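Local coordinates for PvdO (Pseudomonas aeruginosa, PDB 5HHA), which is a calcium-binding periplasmic protein that takes part in maturation of the pyoverdine chromophore and belongs to the formylglycine-generating enzyme family, whose oxidase activity it may not share, at residues P172-K177 / I181-N186; D212-V217 / S261-R266; D56-R61 / A166-F171. All coordinates share one frame; numbering follows the deposited sequence. Where two conformers were deposited one is given.

Interaction 1: residues P172-K177 / I181-N186; sequences PFDEGK and IAKHAN. With CA (calcium ion), chain C.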
loop_
_atom_site.group_PDB
_atom_site.type_symbol
_atom_site.label_atom_id
_atom_site.label_comp_id
_atom_site.label_asym_id
_atom_site.label_seq_id
_atom_site.Cartn_x
_atom_site.Cartn_y
_atom_site.Cartn_z
ATOM N N PRO A 172 -16.291 -8.888 6.429
ATOM C CA PRO A 172 -17.406 -8.372 7.219
ATOM C C PRO A 172 -16.927 -7.511 8.388
ATOM O O PRO A 172 -15.799 -7.636 8.850
ATOM C CB PRO A 172 -18.075 -9.650 7.749
ATOM C CG PRO A 172 -16.997 -10.631 7.783
ATOM C CD PRO A 172 -16.094 -10.336 6.642
ATOM N N PHE A 173 -17.798 -6.640 8.874
ATOM C CA PHE A 173 -17.562 -5.927 10.121
ATOM C C PHE A 173 -17.474 -6.887 11.297
ATOM O O PHE A 173 -18.077 -7.977 11.283
ATOM C CB PHE A 173 -18.690 -4.921 10.379
ATOM C CG PHE A 173 -18.638 -3.710 9.480
ATOM C CD1 PHE A 173 -17.579 -2.829 9.530
ATOM C CD2 PHE A 173 -19.656 -3.469 8.597
ATOM C CE1 PHE A 173 -17.543 -1.707 8.703
ATOM C CE2 PHE A 173 -19.618 -2.364 7.766
ATOM C CZ PHE A 173 -18.551 -1.494 7.825
ATOM N N ASP A 174 -16.744 -6.495 12.319
ATOM C CA ASP A 174 -16.685 -7.295 13.528
ATOM C C ASP A 174 -18.079 -7.420 14.106
ATOM O O ASP A 174 -18.844 -6.454 14.155
ATOM C CB ASP A 174 -15.864 -6.602 14.617
ATOM C CG ASP A 174 -14.379 -6.373 14.272
ATOM O OD1 ASP A 174 -13.844 -6.901 13.289
ATOM O OD2 ASP A 174 -13.754 -5.634 15.061
ATOM N N GLU A 175 -18.415 -8.593 14.618
ATOM C CA GLU A 175 -19.658 -8.769 15.358
ATOM C C GLU A 175 -19.625 -7.912 16.616
ATOM O O GLU A 175 -18.586 -7.784 17.244
ATOM C CB GLU A 175 -19.826 -10.244 15.741
ATOM C CG GLU A 175 -20.186 -11.125 14.560
ATOM C CD GLU A 175 -21.548 -10.786 13.972
ATOM O OE1 GLU A 175 -22.513 -10.617 14.747
ATOM O OE2 GLU A 175 -21.655 -10.674 12.732
ATOM N N GLY A 176 -20.763 -7.333 16.983
ATOM C CA GLY A 176 -20.895 -6.715 18.291
ATOM C C GLY A 176 -20.648 -5.218 18.358
ATOM O O GLY A 176 -20.784 -4.631 19.433
ATOM N N LYS A 177 -20.272 -4.615 17.227
ATOM C CA LYS A 177 -20.126 -3.158 17.136
ATOM C C LYS A 177 -20.647 -2.724 15.785
ATOM O O LYS A 177 -20.810 -3.525 14.865
ATOM C CB LYS A 177 -18.670 -2.731 17.305
ATOM C CG LYS A 177 -18.079 -2.949 18.702
ATOM C CD LYS A 177 -16.594 -2.623 18.744
ATOM C CE LYS A 177 -15.995 -2.929 20.103
ATOM N NZ LYS A 177 -16.576 -2.072 21.165
ATOM N N ILE A 181 -13.390 -2.941 12.475
ATOM C CA ILE A 181 -12.712 -3.868 11.575
ATOM C C ILE A 181 -11.469 -4.444 12.254
ATOM O O ILE A 181 -10.531 -4.866 11.576
ATOM C CB ILE A 181 -12.356 -3.190 10.237
ATOM C CG1 ILE A 181 -11.392 -2.006 10.403
ATOM C CG2 ILE A 181 -13.621 -2.736 9.535
ATOM C CD1 ILE A 181 -10.953 -1.386 9.081
ATOM N N ALA A 182 -11.474 -4.433 13.579
ATOM C CA ALA A 182 -10.324 -4.880 14.364
ATOM C C ALA A 182 -9.961 -6.353 14.198
ATOM O O ALA A 182 -8.832 -6.732 14.546
ATOM C CB ALA A 182 -10.566 -4.583 15.804
ATOM N N LYS A 183 -10.860 -7.180 13.677
ATOM C CA LYS A 183 -10.507 -8.561 13.322
ATOM C C LYS A 183 -9.791 -8.678 11.984
ATOM O O LYS A 183 -9.238 -9.730 11.664
ATOM C CB LYS A 183 -11.754 -9.466 13.314
ATOM C CG LYS A 183 -12.366 -9.684 14.688
ATOM C CD LYS A 183 -11.396 -10.360 15.642
ATOM C CE LYS A 183 -12.049 -10.648 16.986
ATOM N NZ LYS A 183 -11.135 -11.415 17.887
ATOM N N HIS A 184 -9.808 -7.610 11.178
ATOM C CA HIS A 184 -9.222 -7.630 9.850
ATOM C C HIS A 184 -8.179 -6.575 9.547
ATOM O O HIS A 184 -7.536 -6.671 8.525
ATOM C CB HIS A 184 -10.335 -7.578 8.804
ATOM C CG HIS A 184 -11.176 -8.807 8.799
ATOM N ND1 HIS A 184 -10.858 -9.955 8.094
ATOM C CD2 HIS A 184 -12.294 -9.087 9.499
ATOM C CE1 HIS A 184 -11.765 -10.879 8.353
ATOM N NE2 HIS A 184 -12.647 -10.378 9.195
ATOM N N ALA A 185 -8.017 -5.570 10.395
ATOM C CA ALA A 185 -7.076 -4.510 10.080
ATOM C C ALA A 185 -6.624 -3.773 11.298
ATOM O O ALA A 185 -7.343 -3.639 12.265
ATOM C CB ALA A 185 -7.729 -3.526 9.112
ATOM N N ASN A 186 -5.416 -3.233 11.214
ATOM C CA ASN A 186 -4.829 -2.430 12.271
ATOM C C ASN A 186 -5.042 -0.939 12.051
ATOM O O ASN A 186 -4.479 -0.364 11.119
ATOM C CB ASN A 186 -3.325 -2.739 12.375
ATOM C CG ASN A 186 -2.634 -1.979 13.483
ATOM O OD1 ASN A 186 -3.267 -1.451 14.381
ATOM N ND2 ASN A 186 -1.316 -1.991 13.474
HETATM CA CA CA C . -4.330 -0.521 16.296
HETATM O O HOH W 1 -2.929 1.377 16.072
#

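Interaction 2: residues D212-V217 / S261-R266; sequences DMHGNV and SRSGNR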
loop_
_atom_site.group_PDB
_atom_site.type_symbol
_atom_site.label_atom_id
_atom_site.label_comp_id
_atom_site.label_asym_id
_atom_site.label_seq_id
_atom_site.Cartn_x
_atom_site.Cartn_y
_atom_site.Cartn_z
ATOM N N ASP A 212 -3.192 -6.779 4.791
ATOM C CA ASP A 212 -3.004 -5.415 5.305
ATOM C C ASP A 212 -3.397 -4.315 4.324
ATOM O O ASP A 212 -2.918 -3.189 4.463
ATOM C CB ASP A 212 -1.577 -5.201 5.830
ATOM C CG ASP A 212 -1.267 -6.051 7.045
ATOM O OD1 ASP A 212 -2.047 -6.019 8.028
ATOM O OD2 ASP A 212 -0.238 -6.777 7.032
ATOM N N MET A 213 -4.281 -4.604 3.379
ATOM C CA MET A 213 -4.710 -3.560 2.466
ATOM C C MET A 213 -5.617 -2.525 3.138
ATOM O O MET A 213 -5.888 -1.478 2.553
ATOM C CB MET A 213 -5.401 -4.167 1.251
ATOM C CG MET A 213 -4.426 -4.693 0.200
ATOM S SD MET A 213 -3.706 -3.321 -0.731
ATOM C CE MET A 213 -2.906 -4.167 -2.064
ATOM N N HIS A 214 -6.096 -2.794 4.346
ATOM C CA HIS A 214 -7.052 -1.914 5.025
ATOM C C HIS A 214 -6.564 -1.350 6.327
ATOM O O HIS A 214 -7.334 -0.792 7.098
ATOM C CB HIS A 214 -8.409 -2.603 5.121
ATOM C CG HIS A 214 -8.874 -3.061 3.777
ATOM N ND1 HIS A 214 -9.673 -2.337 2.912
ATOM C CD2 HIS A 214 -8.518 -4.169 3.115
ATOM C CE1 HIS A 214 -9.791 -3.004 1.773
ATOM N NE2 HIS A 214 -9.111 -4.133 1.889
ATOM N N GLY A 215 -5.261 -1.442 6.573
ATOM C CA GLY A 215 -4.693 -0.799 7.745
ATOM C C GLY A 215 -3.177 -0.903 7.769
ATOM O O GLY A 215 -2.516 -1.167 6.748
ATOM N N ASN A 216 -2.640 -0.695 8.960
ATOM C CA ASN A 216 -1.216 -0.803 9.260
ATOM C C ASN A 216 -0.473 0.471 8.853
ATOM O O ASN A 216 -0.127 1.278 9.715
ATOM C CB ASN A 216 -0.593 -2.115 8.748
ATOM C CG ASN A 216 0.404 -2.707 9.732
ATOM O OD1 ASN A 216 0.543 -2.221 10.844
ATOM N ND2 ASN A 216 1.083 -3.777 9.321
ATOM N N VAL A 217 -0.230 0.674 7.552
ATOM C CA VAL A 217 0.375 1.897 7.056
ATOM C C VAL A 217 -0.267 2.312 5.748
ATOM O O VAL A 217 -0.746 1.476 4.979
ATOM C CB VAL A 217 1.914 1.723 6.796
ATOM C CG1 VAL A 217 2.669 1.542 8.090
ATOM C CG2 VAL A 217 2.228 0.566 5.876
ATOM N N SER A 261 -10.234 3.433 6.075
ATOM C CA SER A 261 -9.692 2.158 5.646
ATOM C C SER A 261 -10.420 1.562 4.455
ATOM O O SER A 261 -9.986 0.536 3.910
ATOM C CB SER A 261 -9.757 1.150 6.792
ATOM O OG SER A 261 -8.777 1.435 7.780
ATOM N N ARG A 262 -11.495 2.213 4.021
ATOM C CA ARG A 262 -12.306 1.713 2.918
ATOM C C ARG A 262 -11.441 1.566 1.669
ATOM O O ARG A 262 -10.536 2.382 1.436
ATOM C CB ARG A 262 -13.419 2.720 2.638
ATOM C CG ARG A 262 -14.334 3.007 3.819
ATOM C CD ARG A 262 -15.286 4.192 3.595
ATOM N NE ARG A 262 -14.516 5.389 3.311
ATOM C CZ ARG A 262 -14.317 5.928 2.119
ATOM N NH1 ARG A 262 -15.019 5.548 1.053
ATOM N NH2 ARG A 262 -13.488 6.934 2.003
ATOM N N SER A 263 -11.759 0.587 0.828
ATOM C CA SER A 263 -10.934 0.292 -0.335
ATOM C C SER A 263 -10.752 1.470 -1.278
ATOM O O SER A 263 -9.739 1.540 -1.992
ATOM C CB SER A 263 -11.519 -0.875 -1.100
ATOM O OG SER A 263 -11.414 -2.083 -0.379
ATOM N N GLY A 264 -11.736 2.363 -1.363
ATOM C CA GLY A 264 -11.671 3.495 -2.261
ATOM C C GLY A 264 -11.115 4.783 -1.696
ATOM O O GLY A 264 -11.014 5.766 -2.416
ATOM N N ASN A 265 -10.736 4.795 -0.425
ATOM C CA ASN A 265 -10.185 6.004 0.183
ATOM C C ASN A 265 -8.919 6.446 -0.530
ATOM O O ASN A 265 -8.066 5.599 -0.831
ATOM C CB ASN A 265 -9.893 5.760 1.668
ATOM C CG ASN A 265 -9.718 7.078 2.466
ATOM O OD1 ASN A 265 -8.624 7.561 2.673
ATOM N ND2 ASN A 265 -10.801 7.608 2.917
ATOM N N ARG A 266 -8.761 7.746 -0.735
ATOM C CA ARG A 266 -7.594 8.297 -1.417
ATOM C C ARG A 266 -6.912 9.297 -0.505
ATOM O O ARG A 266 -7.552 9.907 0.352
ATOM C CB ARG A 266 -8.002 9.033 -2.713
ATOM C CG ARG A 266 -8.851 8.191 -3.637
ATOM C CD ARG A 266 -9.261 8.947 -4.887
ATOM N NE ARG A 266 -8.139 8.986 -5.821
ATOM C CZ ARG A 266 -8.053 9.808 -6.868
ATOM N NH1 ARG A 266 -9.018 10.684 -7.114
ATOM N NH2 ARG A 266 -7.007 9.741 -7.677
HETATM O O HOH W 2 -7.951 0.117 1.416
#

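Interaction 3: residues D56-R61 / A166-F171; sequences DDEVGR and AGPFPF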
loop_
_atom_site.group_PDB
_atom_site.type_symbol
_atom_site.label_atom_id
_atom_site.label_comp_id
_atom_site.label_asym_id
_atom_site.label_seq_id
_atom_site.Cartn_x
_atom_site.Cartn_y
_atom_site.Cartn_z
ATOM N N ASP A 56 -21.794 7.015 -4.465
ATOM C CA ASP A 56 -22.131 8.268 -3.789
ATOM C C ASP A 56 -22.585 8.110 -2.354
ATOM O O ASP A 56 -22.300 8.957 -1.533
ATOM C CB ASP A 56 -23.278 8.950 -4.560
ATOM C CG ASP A 56 -22.880 9.412 -5.948
ATOM O OD1 ASP A 56 -21.681 9.465 -6.277
ATOM O OD2 ASP A 56 -23.809 9.781 -6.710
ATOM N N ASP A 57 -23.303 7.030 -2.083
ATOM C CA ASP A 57 -23.930 6.861 -0.776
ATOM C C ASP A 57 -23.166 5.971 0.195
ATOM O O ASP A 57 -23.657 5.660 1.278
ATOM C CB ASP A 57 -25.365 6.347 -0.964
ATOM C CG ASP A 57 -26.261 7.374 -1.635
ATOM O OD1 ASP A 57 -25.991 8.583 -1.531
ATOM O OD2 ASP A 57 -27.232 6.928 -2.260
ATOM N N GLU A 58 -21.951 5.561 -0.150
ATOM C CA GLU A 58 -21.137 4.765 0.767
ATOM C C GLU A 58 -20.774 5.597 1.976
ATOM O O GLU A 58 -20.332 6.718 1.864
ATOM C CB GLU A 58 -19.862 4.272 0.075
ATOM C CG GLU A 58 -18.934 3.493 0.994
ATOM C CD GLU A 58 -17.801 2.848 0.244
ATOM O OE1 GLU A 58 -18.063 2.000 -0.641
ATOM O OE2 GLU A 58 -16.643 3.195 0.541
ATOM N N VAL A 59 -20.953 5.012 3.150
ATOM C CA VAL A 59 -20.607 5.700 4.396
ATOM C C VAL A 59 -19.133 6.126 4.376
ATOM O O VAL A 59 -18.258 5.321 4.128
ATOM C CB VAL A 59 -20.915 4.795 5.606
ATOM C CG1 VAL A 59 -20.333 5.340 6.908
ATOM C CG2 VAL A 59 -22.439 4.587 5.715
ATOM N N GLY A 60 -18.867 7.392 4.641
ATOM C CA GLY A 60 -17.503 7.881 4.667
ATOM C C GLY A 60 -16.937 8.364 3.356
ATOM O O GLY A 60 -15.832 8.893 3.363
ATOM N N ARG A 61 -17.648 8.209 2.236
ATOM C CA ARG A 61 -17.065 8.523 0.953
ATOM C C ARG A 61 -16.657 9.979 0.851
ATOM O O ARG A 61 -17.439 10.882 1.186
ATOM C CB ARG A 61 -18.072 8.260 -0.193
ATOM C CG ARG A 61 -17.561 8.740 -1.562
ATOM C CD ARG A 61 -18.707 8.851 -2.554
ATOM N NE ARG A 61 -18.397 8.986 -3.964
ATOM C CZ ARG A 61 -18.253 10.146 -4.568
ATOM N NH1 ARG A 61 -18.370 11.254 -3.871
ATOM N NH2 ARG A 61 -18.015 10.184 -5.885
ATOM N N ALA A 166 -17.101 -4.944 -4.056
ATOM C CA ALA A 166 -17.622 -3.654 -4.502
ATOM C C ALA A 166 -17.849 -2.653 -3.386
ATOM O O ALA A 166 -17.969 -1.459 -3.634
ATOM C CB ALA A 166 -18.951 -3.886 -5.229
ATOM N N GLY A 167 -18.013 -3.157 -2.182
ATOM C CA GLY A 167 -18.259 -2.323 -1.013
ATOM C C GLY A 167 -16.983 -1.781 -0.425
ATOM O O GLY A 167 -15.898 -1.925 -1.004
ATOM N N PRO A 168 -17.094 -1.143 0.736
ATOM C CA PRO A 168 -15.915 -0.538 1.351
ATOM C C PRO A 168 -14.855 -1.551 1.800
ATOM O O PRO A 168 -13.656 -1.222 1.824
ATOM C CB PRO A 168 -16.492 0.220 2.553
ATOM C CG PRO A 168 -17.759 -0.437 2.856
ATOM C CD PRO A 168 -18.313 -0.897 1.526
ATOM N N PHE A 169 -15.274 -2.762 2.167
ATOM C CA PHE A 169 -14.337 -3.761 2.669
ATOM C C PHE A 169 -14.607 -5.138 2.089
ATOM O O PHE A 169 -15.758 -5.526 1.888
ATOM C CB PHE A 169 -14.430 -3.887 4.182
ATOM C CG PHE A 169 -14.224 -2.582 4.904
ATOM C CD1 PHE A 169 -12.957 -2.028 5.008
ATOM C CD2 PHE A 169 -15.291 -1.879 5.454
ATOM C CE1 PHE A 169 -12.746 -0.806 5.655
ATOM C CE2 PHE A 169 -15.073 -0.651 6.092
ATOM C CZ PHE A 169 -13.817 -0.132 6.186
ATOM N N PRO A 170 -13.548 -5.922 1.860
ATOM C CA PRO A 170 -13.738 -7.292 1.362
ATOM C C PRO A 170 -14.057 -8.302 2.467
ATOM O O PRO A 170 -14.233 -9.494 2.151
ATOM C CB PRO A 170 -12.393 -7.597 0.693
ATOM C CG PRO A 170 -11.399 -6.791 1.474
ATOM C CD PRO A 170 -12.131 -5.508 1.844
ATOM N N PHE A 171 -14.201 -7.856 3.702
ATOM C CA PHE A 171 -14.451 -8.691 4.860
ATOM C C PHE A 171 -15.634 -8.091 5.585
ATOM O O PHE A 171 -15.951 -6.911 5.398
ATOM C CB PHE A 171 -13.222 -8.726 5.777
ATOM C CG PHE A 171 -12.604 -7.383 6.018
ATOM C CD1 PHE A 171 -13.185 -6.496 6.896
ATOM C CD2 PHE A 171 -11.447 -7.001 5.347
ATOM C CE1 PHE A 171 -12.618 -5.262 7.113
ATOM C CE2 PHE A 171 -10.874 -5.758 5.558
ATOM C CZ PHE A 171 -11.469 -4.898 6.430
HETATM O O HOH W 3 -16.698 0.874 -2.677
#

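Interaction 1: residues P172-K177 / I181-N186
Asp-174 points its carboxylate at the backbone of Ala-182 and Lys-183, and this polar grip dominates the contact. CG of Asp-174 lies anti to its carbonyl carbon, beside the backbone N, which turns the carboxylate to those two amides. Lys-183 N donates to Asp-174 OD1 over 3.0 Å with an N-H...O angle of 160°; the donor meets the syn side of the oxygen, 22° out of the carboxylate plane. Ala-182 N reaches Asp-174 OD2, also at 3.0 Å, but its angle of 120° makes that bond weak. Ser-180 OG supplies OD2 with a further hydrogen bond. The methylenes of Lys-183 run past OD1, with CB at 3.3 Å, while the charged end leads away.

Apolar packing is lighter: Phe-173 CD1 lies 4.0 Å from Ile-181 CG2. Separately, the carbonyl oxygen Pro-172 O approaches His-184 CD2 to 3.8 Å.

At the far end of 181-186, Asn-186 OD1 binds the calcium ion at 2.4 Å, alongside Thr-187, Gly-189, Asp-192, Tyr-194 and water. The contact closes a short surface loop, with a type II turn from Asp-174 to Lys-177 and a second arm ending in that ligand, within the irregular connection between helix 154-162 and strand 218-221.

Interaction 2: residues D212-V217 / S261-R266
The imidazole of His-214 presents its edge to Ser-261 and Ser-263: Ser-261 O lies near the ring plane, and Ser-263 CB sits in plane at the rim, 4.0 Å from CE1. The ring of Phe-171 meets this imidazole in a T-shaped arrangement. The two segments are irregular loops in the family's sulfatase-modifying-factor domain, and each contains a type I beta turn, Asp-212 to Gly-215 and Arg-262 to Asn-265. In the second, Asn-265 N returns to Arg-262 O.

Two direct hydrogen bonds, running in opposite directions, join His-214 to Ser-261. His-214 ND1 donates to Ser-261 O at 3.1 Å with an N-H...O angle of 151°; the acceptor is only 14° out of the ring plane. CG of His-214 sits beside the backbone N, anti to the carbonyl carbon, and this brings the ND1 edge of the ring to Ser-261 O. At the other side of the ring, NE2 bonds to Ala-161 O in helix 154-162, so both ring nitrogens are engaged with backbone carbonyls and the rotation of the ring is fixed.

All four touching residues are buried. Arg-262 turns its side chain away from 212-217, giving NE to Ile-259 O and NH2 to Glu-65, while Arg-157 reaches Met-213 O. A water sits 2.8 Å from Met-213 O and 3.2 Å from Ser-261 O, although nearby acceptors outnumber its protons.

The return bond is the shorter one. Ser-261 OG, which also pairs with Asn-252 ND2, donates to His-214 O at 2.7 Å, from a position tilted 30° out of the carbonyl plane.

Interaction 3: residues D56-R61 / A166-F171
Glu-58 and Pro-168 bring most of the buried surface to this contact, with the end of the glutamate lying across the pyrrolidine ring. Its two oxygens settle at different parts of the proline: OE1 is 3.6 Å from Pro-168 CD, and OE2 is 3.6 Å from Pro-168 CB. The carboxyl carbon between them comes to 3.7 Å from Pro-168 CB. Glu-58 gains this reach by extension, since CG is anti to the backbone N (chi1 177°) and the chain stays straight at chi2 (171°).

Behind the glutamate, a type II turn runs from Glu-58 to Arg-61, closed by Arg-61 N to Glu-58 O at 3.1 Å. Gly-60 takes a positive phi there, where a side chain would press against the preceding carbonyl.

Gly-167 adds only a fringe to the contact. Its neighbour Ala-166 is joined indirectly: one water donates to Glu-58 OE1 at 2.7 Å and to Ala-166 O at 2.8 Å.

None of the direct approaches between the segments is a hydrogen bond, so the polar link there is the water. The strongest partner of the carboxylate is Arg-262, whose NH1 makes a salt bridge with Glu-58 OE2 while its side chain also touches Pro-168. The chemistry implies a divided role for the carboxylate: OE2 meets a positive charge, which would favour the ionised form, and OE1 accepts a hydrogen bond from the water, while proline carbons pack against both.

How the interactions relate
From the N terminus, interaction 3 opens at 56-61, between strands 42-52 and 69-73, and closes at 166-171 after 104 intervening residues, beyond helix 154-162. The chain passes directly into 172-177, and interaction 1 closes a tight loop with three residues between its segments. Interaction 2 follows: its segment 212-217 leads into strand 218-221, and after a 43-residue excursion the loop 261-266 closes the contact. The three are in series; none nests or crosses. They nonetheless touch: Ser-263 N lies 2.8 Å from Pro-168 O, Asn-186 O lies 2.9 Å from Asn-216 N, and the rings of His-184 and Phe-171 stack. Together they join loops from four parts of the chain; only interaction 1 contains a calcium ligand.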